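Local coordinates for protein hydroxyethylthiazole kinase (Pyrococcus horikoshii, PDB 3HPD) that probably phosphorylates the hydroxyl group of 4-methyl-5-beta-hydroxyethylthiazole with ATP and magnesium, a step in making thiamine diphosphate, at residues 27-32 and 241-246; 195-200 and 219-224. All coordinates share one frame; numbering follows the deposited sequence.

How the contacts relate
Both contacts are buried and join helix to helix, but they sit at different depths. Contact 2 (195-200 with 219-224) lies about 7 Å from the centre of the chain and is apolar; contact 1 (27-32 with 241-246) lies about 14 Å out and is buried partly by neighbouring subunits. Contact 1 turns on a hydroxyl pair, contact 2 on a phenyl ring among apolar groups. Their centres are about 10 Å apart and they meet through Met-196 of contact 2, whose CE packs 3.2 Å from Tyr-243 OH and also touches Thr-29 CG2. Helices 210-231 and 235-248, one from each contact, follow each other in the chain.

Contact 1 of 2, residues 27-32 and 241-246; sequences MNTTAN and KLYDWL
The ring of Tyr-243 presents an edge to the carbonyl of Thr-29, whose O lies in the ring plane, 3.5 Å from Tyr-243 CE1, while Asn-32 comes at the ring obliquely, its CB 3.8 Å from the same CE1. The ring thus bridges helices 235-248 and 27-37 of the ribokinase-like alpha/beta fold. With CG anti to the carbonyl carbon (chi1 -56°), Tyr-243 reaches across to the start of helix 27-37, and its side chain crosses that of Thr-29 at about a right angle. The phenol oxygen is held by two groups: it accepts a hydrogen bond from Thr-29, and it is also hydrogen-bonded to His-239, one turn earlier on its own helix, whose ring meets that of Tyr-243 at about 45°. Two bonds on one buried oxygen should anchor the far end of the ring. Asn-32 touches the ring through CB; its amide turns elsewhere, OD1 accepting from Thr-191 N of the second subunit. Asp-244 likewise bonds Ser-237 of that subunit, which makes this layer part of the trimer interface. The side chain of Thr-29 lies about 6 Å from Gly-192 and about 8 Å from the side chain of Met-43, both predicted to bind the substrate. A chi1 of -114°, well away from a staggered value, places Thr-29 OG1 2.9 Å from Tyr-243 OH.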
loop_
_atom_site.group_PDB
_atom_site.type_symbol
_atom_site.label_atom_id
_atom_site.label_comp_id
_atom_site.label_asym_id
_atom_site.label_seq_id
_atom_site.Cartn_x
_atom_site.Cartn_y
_atom_site.Cartn_z
ATOM N N MET A 27 -5.122 0.385 2.161
ATOM C CA MET A 27 -5.199 -1.051 2.427
ATOM C C MET A 27 -4.283 -1.527 3.556
ATOM O O MET A 27 -4.738 -2.115 4.534
ATOM C CB MET A 27 -4.860 -1.835 1.154
ATOM C CG MET A 27 -5.955 -1.857 0.090
ATOM S SD MET A 27 -7.236 -3.097 0.409
ATOM C CE MET A 27 -8.462 -2.647 -0.852
ATOM N N ASN A 28 -2.988 -1.270 3.411
ATOM C CA ASN A 28 -1.995 -1.699 4.397
ATOM C C ASN A 28 -2.051 -0.882 5.672
ATOM O O ASN A 28 -1.972 -1.376 6.795
ATOM C CB ASN A 28 -0.605 -1.558 3.788
ATOM C CG ASN A 28 0.473 -2.106 4.683
ATOM O OD1 ASN A 28 1.084 -1.381 5.469
ATOM N ND2 ASN A 28 0.698 -3.405 4.588
ATOM N N THR A 29 -2.174 0.405 5.442
ATOM C CA THR A 29 -2.217 1.414 6.457
ATOM C C THR A 29 -3.353 1.209 7.492
ATOM O O THR A 29 -3.104 1.206 8.708
ATOM C CB THR A 29 -2.255 2.748 5.677
ATOM O OG1 THR A 29 -1.049 3.481 5.913
ATOM C CG2 THR A 29 -3.460 3.507 5.967
ATOM N N THR A 30 -4.584 0.989 7.038
ATOM C CA THR A 30 -5.687 0.777 7.980
ATOM C C THR A 30 -5.626 -0.605 8.631
ATOM O O THR A 30 -6.083 -0.788 9.765
ATOM C CB THR A 30 -7.070 0.962 7.301
ATOM O OG1 THR A 30 -7.203 0.051 6.204
ATOM C CG2 THR A 30 -7.223 2.390 6.794
ATOM N N ALA A 31 -5.058 -1.576 7.919
ATOM C CA ALA A 31 -4.923 -2.923 8.458
ATOM C C ALA A 31 -3.955 -2.883 9.633
ATOM O O ALA A 31 -4.218 -3.462 10.687
ATOM C CB ALA A 31 -4.399 -3.875 7.392
ATOM N N ASN A 32 -2.833 -2.191 9.450
ATOM C CA ASN A 32 -1.848 -2.088 10.513
ATOM C C ASN A 32 -2.325 -1.220 11.667
ATOM O O ASN A 32 -1.912 -1.421 12.808
ATOM C CB ASN A 32 -0.516 -1.573 9.969
ATOM C CG ASN A 32 0.298 -2.670 9.320
ATOM O OD1 ASN A 32 0.287 -3.812 9.783
ATOM N ND2 ASN A 32 1.019 -2.332 8.257
ATOM N N LYS A 241 5.228 6.388 13.927
ATOM C CA LYS A 241 4.899 6.493 15.344
ATOM C C LYS A 241 3.407 6.409 15.653
ATOM O O LYS A 241 3.025 6.153 16.795
ATOM C CB LYS A 241 5.477 7.787 15.919
ATOM C CG LYS A 241 7.000 7.823 15.943
ATOM C CD LYS A 241 7.565 6.843 16.970
ATOM C CE LYS A 241 9.084 6.932 17.047
ATOM N NZ LYS A 241 9.638 6.165 18.197
ATOM N N LEU A 242 2.557 6.627 14.653
ATOM C CA LEU A 242 1.118 6.532 14.883
ATOM C C LEU A 242 0.762 5.104 15.303
ATOM O O LEU A 242 -0.008 4.893 16.241
ATOM C CB LEU A 242 0.334 6.917 13.621
ATOM C CG LEU A 242 0.398 8.395 13.202
ATOM C CD1 LEU A 242 -0.375 8.597 11.898
ATOM C CD2 LEU A 242 -0.184 9.270 14.311
ATOM N N TYR A 243 1.336 4.124 14.609
ATOM C CA TYR A 243 1.083 2.718 14.919
ATOM C C TYR A 243 1.662 2.371 16.280
ATOM O O TYR A 243 1.059 1.617 17.043
ATOM C CB TYR A 243 1.722 1.823 13.859
ATOM C CG TYR A 243 1.263 2.158 12.466
ATOM C CD1 TYR A 243 -0.013 1.799 12.025
ATOM C CD2 TYR A 243 2.084 2.878 11.599
ATOM C CE1 TYR A 243 -0.462 2.152 10.755
ATOM C CE2 TYR A 243 1.644 3.236 10.321
ATOM C CZ TYR A 243 0.372 2.869 9.908
ATOM O OH TYR A 243 -0.065 3.201 8.642
ATOM N N ASP A 244 2.841 2.911 16.576
ATOM C CA ASP A 244 3.481 2.646 17.856
ATOM C C ASP A 244 2.570 3.051 19.000
ATOM O O ASP A 244 2.400 2.302 19.964
ATOM C CB ASP A 244 4.803 3.411 17.979
ATOM C CG ASP A 244 5.908 2.804 17.144
ATOM O OD1 ASP A 244 5.656 1.792 16.455
ATOM O OD2 ASP A 244 7.034 3.337 17.181
ATOM N N TRP A 245 1.969 4.231 18.889
ATOM C CA TRP A 245 1.104 4.704 19.954
ATOM C C TRP A 245 -0.303 4.132 19.994
ATOM O O TRP A 245 -0.936 4.129 21.047
ATOM C CB TRP A 245 1.105 6.233 19.979
ATOM C CG TRP A 245 2.363 6.696 20.636
ATOM C CD1 TRP A 245 3.509 7.123 20.022
ATOM C CD2 TRP A 245 2.669 6.590 22.028
ATOM N NE1 TRP A 245 4.516 7.277 20.952
ATOM C CE2 TRP A 245 4.026 6.955 22.191
ATOM C CE3 TRP A 245 1.929 6.214 23.158
ATOM C CZ2 TRP A 245 4.657 6.953 23.440
ATOM C CZ3 TRP A 245 2.559 6.212 24.399
ATOM C CH2 TRP A 245 3.909 6.579 24.528
ATOM N N LEU A 246 -0.800 3.635 18.870
ATOM C CA LEU A 246 -2.124 3.019 18.887
ATOM C C LEU A 246 -1.974 1.740 19.706
ATOM O O LEU A 246 -2.934 1.237 20.292
ATOM C CB LEU A 246 -2.592 2.685 17.467
ATOM C CG LEU A 246 -3.126 3.888 16.690
ATOM C CD1 LEU A 246 -3.485 3.471 15.267
ATOM C CD2 LEU A 246 -4.355 4.450 17.417
#

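Contact 2 of 2, residues 195-200 and 219-224; sequences CMVAAL and VTFGIA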
loop_
_atom_site.group_PDB
_atom_site.type_symbol
_atom_site.label_atom_id
_atom_site.label_comp_id
_atom_site.label_asym_id
_atom_site.label_seq_id
_atom_site.Cartn_x
_atom_site.Cartn_y
_atom_site.Cartn_z
ATOM N N CYS A 195 -9.282 7.929 7.308
ATOM C CA CYS A 195 -9.651 6.564 6.958
ATOM C C CYS A 195 -9.186 5.615 8.060
ATOM O O CYS A 195 -9.821 4.593 8.318
ATOM C CB CYS A 195 -9.032 6.174 5.612
ATOM S SG CYS A 195 -9.596 7.217 4.224
ATOM N N MET A 196 -8.074 5.955 8.705
ATOM C CA MET A 196 -7.574 5.137 9.804
ATOM C C MET A 196 -8.601 5.211 10.927
ATOM O O MET A 196 -8.915 4.208 11.564
ATOM C CB MET A 196 -6.234 5.666 10.320
ATOM C CG MET A 196 -5.066 5.482 9.367
ATOM S SD MET A 196 -3.559 6.190 10.077
ATOM C CE MET A 196 -2.318 5.473 9.017
ATOM N N VAL A 197 -9.122 6.410 11.167
ATOM C CA VAL A 197 -10.118 6.604 12.217
ATOM C C VAL A 197 -11.389 5.809 11.922
ATOM O O VAL A 197 -11.994 5.241 12.829
ATOM C CB VAL A 197 -10.472 8.100 12.387
ATOM C CG1 VAL A 197 -11.613 8.257 13.378
ATOM C CG2 VAL A 197 -9.254 8.862 12.880
ATOM N N ALA A 198 -11.795 5.768 10.656
ATOM C CA ALA A 198 -12.990 5.013 10.281
ATOM C C ALA A 198 -12.764 3.531 10.557
ATOM O O ALA A 198 -13.647 2.841 11.069
ATOM C CB ALA A 198 -13.313 5.231 8.805
ATOM N N ALA A 199 -11.572 3.040 10.221
ATOM C CA ALA A 199 -11.243 1.633 10.447
ATOM C C ALA A 199 -11.227 1.309 11.940
ATOM O O ALA A 199 -11.741 0.271 12.363
ATOM C CB ALA A 199 -9.886 1.299 9.821
ATOM N N LEU A 200 -10.640 2.197 12.738
ATOM C CA LEU A 200 -10.578 1.988 14.185
ATOM C C LEU A 200 -11.981 2.023 14.779
ATOM O O LEU A 200 -12.290 1.281 15.712
ATOM C CB LEU A 200 -9.712 3.067 14.845
ATOM C CG LEU A 200 -8.234 3.079 14.442
ATOM C CD1 LEU A 200 -7.547 4.273 15.076
ATOM C CD2 LEU A 200 -7.568 1.782 14.870
ATOM N N VAL A 219 -10.769 10.036 20.098
ATOM C CA VAL A 219 -9.915 10.400 21.221
ATOM C C VAL A 219 -8.640 9.562 21.191
ATOM O O VAL A 219 -7.532 10.084 21.313
ATOM C CB VAL A 219 -10.643 10.181 22.566
ATOM C CG1 VAL A 219 -9.652 10.250 23.723
ATOM C CG2 VAL A 219 -11.729 11.238 22.732
ATOM N N THR A 220 -8.802 8.256 21.019
ATOM C CA THR A 220 -7.656 7.357 20.976
ATOM C C THR A 220 -6.687 7.725 19.857
ATOM O O THR A 220 -5.479 7.816 20.078
ATOM C CB THR A 220 -8.116 5.895 20.795
ATOM O OG1 THR A 220 -8.886 5.502 21.937
ATOM C CG2 THR A 220 -6.921 4.969 20.663
ATOM N N PHE A 221 -7.211 7.940 18.655
ATOM C CA PHE A 221 -6.350 8.279 17.524
ATOM C C PHE A 221 -5.749 9.672 17.679
ATOM O O PHE A 221 -4.594 9.907 17.316
ATOM C CB PHE A 221 -7.135 8.208 16.213
ATOM C CG PHE A 221 -6.278 8.372 14.991
ATOM C CD1 PHE A 221 -5.450 7.338 14.566
ATOM C CD2 PHE A 221 -6.276 9.569 14.283
ATOM C CE1 PHE A 221 -4.632 7.490 13.446
ATOM C CE2 PHE A 221 -5.460 9.733 13.159
ATOM C CZ PHE A 221 -4.637 8.693 12.743
ATOM N N GLY A 222 -6.546 10.596 18.209
ATOM C CA GLY A 222 -6.074 11.955 18.408
ATOM C C GLY A 222 -4.908 11.998 19.377
ATOM O O GLY A 222 -3.948 12.745 19.181
ATOM N N ILE A 223 -4.999 11.201 20.437
ATOM C CA ILE A 223 -3.934 11.128 21.430
ATOM C C ILE A 223 -2.701 10.472 20.810
ATOM O O ILE A 223 -1.570 10.893 21.061
ATOM C CB ILE A 223 -4.373 10.308 22.669
ATOM C CG1 ILE A 223 -5.505 11.045 23.398
ATOM C CG2 ILE A 223 -3.176 10.088 23.601
ATOM C CD1 ILE A 223 -6.041 10.313 24.626
ATOM N N ALA A 224 -2.918 9.437 20.002
ATOM C CA ALA A 224 -1.802 8.751 19.357
ATOM C C ALA A 224 -1.051 9.746 18.479
ATOM O O ALA A 224 0.180 9.708 18.392
ATOM C CB ALA A 224 -2.311 7.572 18.514
#
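Leu-200 N donates to Met-196 O at 2.9 Å, an ordinary helical bond, and the turn it closes brings both residues to the side of helix 193-205 that meets Phe-221, though the CE end of Met-196 goes on toward Tyr-243 of helix 235-248. Neither segment sends a polar side-chain group into the interface, so the contact is carried by the phenyl ring and the three residues around it. A chi1 of -173° swings the Phe-221 ring away from its own backbone N and across to helix 193-205. Met-196, extended beyond CG, sets SD 3.8 Å from Phe-221 CE1 and equally near CZ. This is a Met-aromatic contact of oblique geometry, with the sulfur 4.8 Å from the ring centroid and 70° off the normal. In the ribokinase-like fold helix 193-205 runs beside the central sheet, Cys-195 and Ala-198 touching Asp-92 of strand 89-92, and helix 210-231 packs against it through Phe-221. The axes of the two short segments approach to 10.3 Å with their directions 137° apart, a spacing bridged by the aromatic side chain. Val-197 uses its CG2 branch, tightly packed at 3.4 Å from Phe-221 CD2. Leu-200 crosses the phenylalanine at about a right angle and rests CD1 3.7 Å from Phe-221 CD1. Two predicted ligand-binding residues are close by: Lys-118, for ATP, lies about 4 Å from Val-197 between side chains, and Gly-192, for the substrate, immediately precedes helix 193-205. Leu-187, from a loop, also packs on Phe-221.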